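Local coordinates for TRAP dicarboxylate transporter, DctP subunit (Sulfurospirillum deleyianum, PDB 4OVS), which binds the dicarboxylate succinate and probably serves as the periplasmic solute-binding subunit of a TRAP transporter, at residues 155-163 with 295-305. Residues are numbered along the deposited sequence; the frame is centred on the assembly and turned at random.
Sequences KPILLPEDA and HTLTPEQKAAW
Leu-159 and Pro-160 of segment 155-163 come closest to the first turns of the helix in segment 295-305. The CA atoms of Leu-159 and Gln-301 are 6.2 Å apart. Segment 155-163 is mostly loop. Asp-162 folds back on it, and its OD2 accepts from both Leu-158 N and Leu-159 N. The other segment leaves strand 293-295 and enters its helix through a capping box. Gln-301 N donates to Thr-298 OG1 (2.9 Å), and Thr-298 N donates to Gln-301 OE1 (2.8 Å).

The indole of Trp-305 makes the largest single share of the contact. Its CG is anti to the carbonyl carbon (chi1 -76°), which turns the ring against the backbone of Leu-158 to Pro-160. Trp-305 NE1 donates to Leu-158 O at 3.0 Å, with an N-H...O angle of 150°. The donor lies well above the carbonyl plane. Pro-160 lies over one face, with CD 3.9 Å from the centroid of the six-membered ring of Trp-305, a CH-pi contact. At the ring edge, Ile-157 CG2 meets Trp-305 CH2 at 3.5 Å. Leu-297 CD2 and the Gln-301 aliphatic chain also pack near Leu-158 O. Leu-158 CD2 sits over one face of the His-295 ring, 4.2 Å from its centroid. Pro-156 CB touches His-295 NE2 obliquely.

The contact lies away from the succinate site. It packs the loop after strand 137-152 against the first two turns of helix 299-310 and against the end of strand 293-295. Strand 225-227 pairs with strand 293-295, and its Asp-225 accepts the bond to His-295 NE2. Leu-150 of strand 137-152 touches both Ile-157 and Trp-305.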
# COMPACT_ATOMS: atom_id res chain seq x y z
N LYS A 155 -20.09 -8.78 11.40
CA LYS A 155 -21.12 -7.78 11.69
C LYS A 155 -20.67 -6.37 11.31
O LYS A 155 -19.51 -6.17 10.96
CB LYS A 155 -21.47 -7.81 13.17
CG LYS A 155 -20.25 -7.88 14.06
CD LYS A 155 -20.64 -7.80 15.52
CE LYS A 155 -19.45 -8.09 16.41
NZ LYS A 155 -19.67 -7.50 17.75
N PRO A 156 -21.59 -5.38 11.38
CA PRO A 156 -21.12 -4.04 11.01
C PRO A 156 -20.11 -3.46 12.00
O PRO A 156 -20.36 -3.53 13.21
CB PRO A 156 -22.40 -3.21 11.05
CG PRO A 156 -23.51 -4.20 10.79
CD PRO A 156 -23.07 -5.45 11.45
N ILE A 157 -19.00 -2.91 11.51
CA ILE A 157 -18.02 -2.23 12.37
C ILE A 157 -18.32 -0.73 12.42
O ILE A 157 -17.98 0.01 11.48
CB ILE A 157 -16.58 -2.39 11.84
CG1 ILE A 157 -16.27 -3.83 11.43
CG2 ILE A 157 -15.58 -1.91 12.90
CD1 ILE A 157 -16.38 -4.77 12.50
N LEU A 158 -18.98 -0.27 13.49
CA LEU A 158 -19.38 1.14 13.60
C LEU A 158 -18.56 1.86 14.66
O LEU A 158 -18.28 3.06 14.53
CB LEU A 158 -20.86 1.27 13.92
CG LEU A 158 -21.86 0.54 13.01
CD1 LEU A 158 -23.27 0.98 13.33
CD2 LEU A 158 -21.60 0.73 11.51
N LEU A 159 -18.19 1.11 15.71
CA LEU A 159 -17.39 1.61 16.82
C LEU A 159 -16.36 0.58 17.18
O LEU A 159 -16.56 -0.61 16.90
CB LEU A 159 -18.23 1.78 18.06
CG LEU A 159 -19.30 2.85 18.09
CD1 LEU A 159 -20.13 2.65 19.35
CD2 LEU A 159 -18.68 4.23 18.05
N PRO A 160 -15.28 1.01 17.85
CA PRO A 160 -14.18 0.13 18.28
C PRO A 160 -14.69 -1.14 18.94
O PRO A 160 -14.17 -2.23 18.69
CB PRO A 160 -13.45 0.99 19.30
CG PRO A 160 -13.65 2.37 18.77
CD PRO A 160 -15.06 2.39 18.27
N GLU A 161 -15.70 -0.97 19.77
CA GLU A 161 -16.43 -2.04 20.40
C GLU A 161 -16.74 -3.20 19.45
O GLU A 161 -16.67 -4.36 19.82
CB GLU A 161 -17.71 -1.44 20.96
CG GLU A 161 -18.59 -2.38 21.69
CD GLU A 161 -20.04 -1.90 21.74
OE1 GLU A 161 -20.31 -0.78 21.23
OE2 GLU A 161 -20.90 -2.65 22.27
N ASP A 162 -17.08 -2.89 18.20
CA ASP A 162 -17.54 -3.91 17.25
C ASP A 162 -16.42 -4.78 16.69
O ASP A 162 -16.64 -5.94 16.26
CB ASP A 162 -18.29 -3.24 16.12
CG ASP A 162 -19.50 -2.50 16.60
OD1 ASP A 162 -20.10 -2.97 17.60
OD2 ASP A 162 -19.85 -1.46 16.00
N ALA A 163 -15.23 -4.22 16.69
CA ALA A 163 -14.08 -4.92 16.15
C ALA A 163 -13.62 -5.99 17.13
O ALA A 163 -12.94 -6.94 16.76
CB ALA A 163 -12.96 -3.94 15.87
N HIS A 295 -21.21 1.39 5.29
CA HIS A 295 -21.54 2.26 6.42
C HIS A 295 -20.60 3.42 6.45
O HIS A 295 -19.42 3.25 6.30
CB HIS A 295 -21.41 1.54 7.74
CG HIS A 295 -22.07 0.21 7.76
ND1 HIS A 295 -23.42 0.05 7.95
CD2 HIS A 295 -21.56 -1.03 7.59
CE1 HIS A 295 -23.72 -1.23 7.90
NE2 HIS A 295 -22.62 -1.91 7.68
N THR A 296 -21.15 4.61 6.70
CA THR A 296 -20.38 5.81 6.85
C THR A 296 -20.44 6.23 8.31
O THR A 296 -21.39 5.93 8.99
CB THR A 296 -20.96 6.93 5.98
OG1 THR A 296 -22.26 7.24 6.44
CG2 THR A 296 -21.05 6.51 4.56
N LEU A 297 -19.42 6.91 8.81
CA LEU A 297 -19.35 7.20 10.24
C LEU A 297 -19.84 8.60 10.59
O LEU A 297 -19.69 9.55 9.82
CB LEU A 297 -17.92 7.02 10.75
CG LEU A 297 -17.30 5.62 10.62
CD1 LEU A 297 -15.87 5.65 11.13
CD2 LEU A 297 -18.11 4.56 11.37
N THR A 298 -20.42 8.73 11.77
CA THR A 298 -20.76 10.04 12.29
C THR A 298 -19.49 10.63 12.88
O THR A 298 -18.54 9.90 13.18
CB THR A 298 -21.82 9.95 13.37
OG1 THR A 298 -21.27 9.31 14.53
CG2 THR A 298 -23.03 9.15 12.86
N PRO A 299 -19.45 11.95 13.04
CA PRO A 299 -18.25 12.55 13.67
C PRO A 299 -18.01 11.95 15.06
O PRO A 299 -16.87 11.77 15.50
CB PRO A 299 -18.62 14.03 13.76
CG PRO A 299 -19.64 14.24 12.67
CD PRO A 299 -20.43 12.96 12.62
N GLU A 300 -19.11 11.63 15.73
CA GLU A 300 -19.04 11.02 17.04
C GLU A 300 -18.31 9.69 16.90
O GLU A 300 -17.37 9.40 17.64
CB GLU A 300 -20.46 10.83 17.59
CG GLU A 300 -20.56 10.61 19.09
CD GLU A 300 -21.96 10.93 19.65
OE1 GLU A 300 -22.85 11.30 18.85
OE2 GLU A 300 -22.17 10.81 20.88
N GLN A 301 -18.74 8.89 15.93
CA GLN A 301 -18.10 7.61 15.63
C GLN A 301 -16.64 7.77 15.21
O GLN A 301 -15.77 6.99 15.63
CB GLN A 301 -18.89 6.85 14.57
CG GLN A 301 -20.28 6.39 15.07
CD GLN A 301 -21.21 5.89 13.96
OE1 GLN A 301 -21.01 6.18 12.77
NE2 GLN A 301 -22.20 5.12 14.35
N LYS A 302 -16.34 8.79 14.41
CA LYS A 302 -14.96 9.01 13.97
C LYS A 302 -14.03 9.37 15.13
O LYS A 302 -12.89 8.91 15.20
CB LYS A 302 -14.90 10.11 12.94
CG LYS A 302 -13.50 10.40 12.47
CD LYS A 302 -13.52 11.38 11.32
CE LYS A 302 -12.13 11.56 10.75
NZ LYS A 302 -12.00 12.82 9.94
N ALA A 303 -14.51 10.21 16.03
CA ALA A 303 -13.74 10.62 17.18
C ALA A 303 -13.32 9.40 17.99
O ALA A 303 -12.17 9.26 18.38
CB ALA A 303 -14.57 11.52 18.02
N ALA A 304 -14.27 8.52 18.23
CA ALA A 304 -14.04 7.36 19.08
C ALA A 304 -13.00 6.43 18.47
O ALA A 304 -12.21 5.79 19.16
CB ALA A 304 -15.34 6.63 19.30
N TRP A 305 -13.01 6.34 17.15
CA TRP A 305 -11.98 5.59 16.46
C TRP A 305 -10.62 6.26 16.64
O TRP A 305 -9.61 5.57 16.83
CB TRP A 305 -12.32 5.46 14.98
CG TRP A 305 -13.38 4.43 14.72
CD1 TRP A 305 -14.68 4.66 14.38
CD2 TRP A 305 -13.23 3.02 14.81
NE1 TRP A 305 -15.35 3.48 14.24
CE2 TRP A 305 -14.48 2.45 14.50
CE3 TRP A 305 -12.16 2.18 15.11
CZ2 TRP A 305 -14.69 1.08 14.49
CZ3 TRP A 305 -12.36 0.81 15.09
CH2 TRP A 305 -13.62 0.27 14.78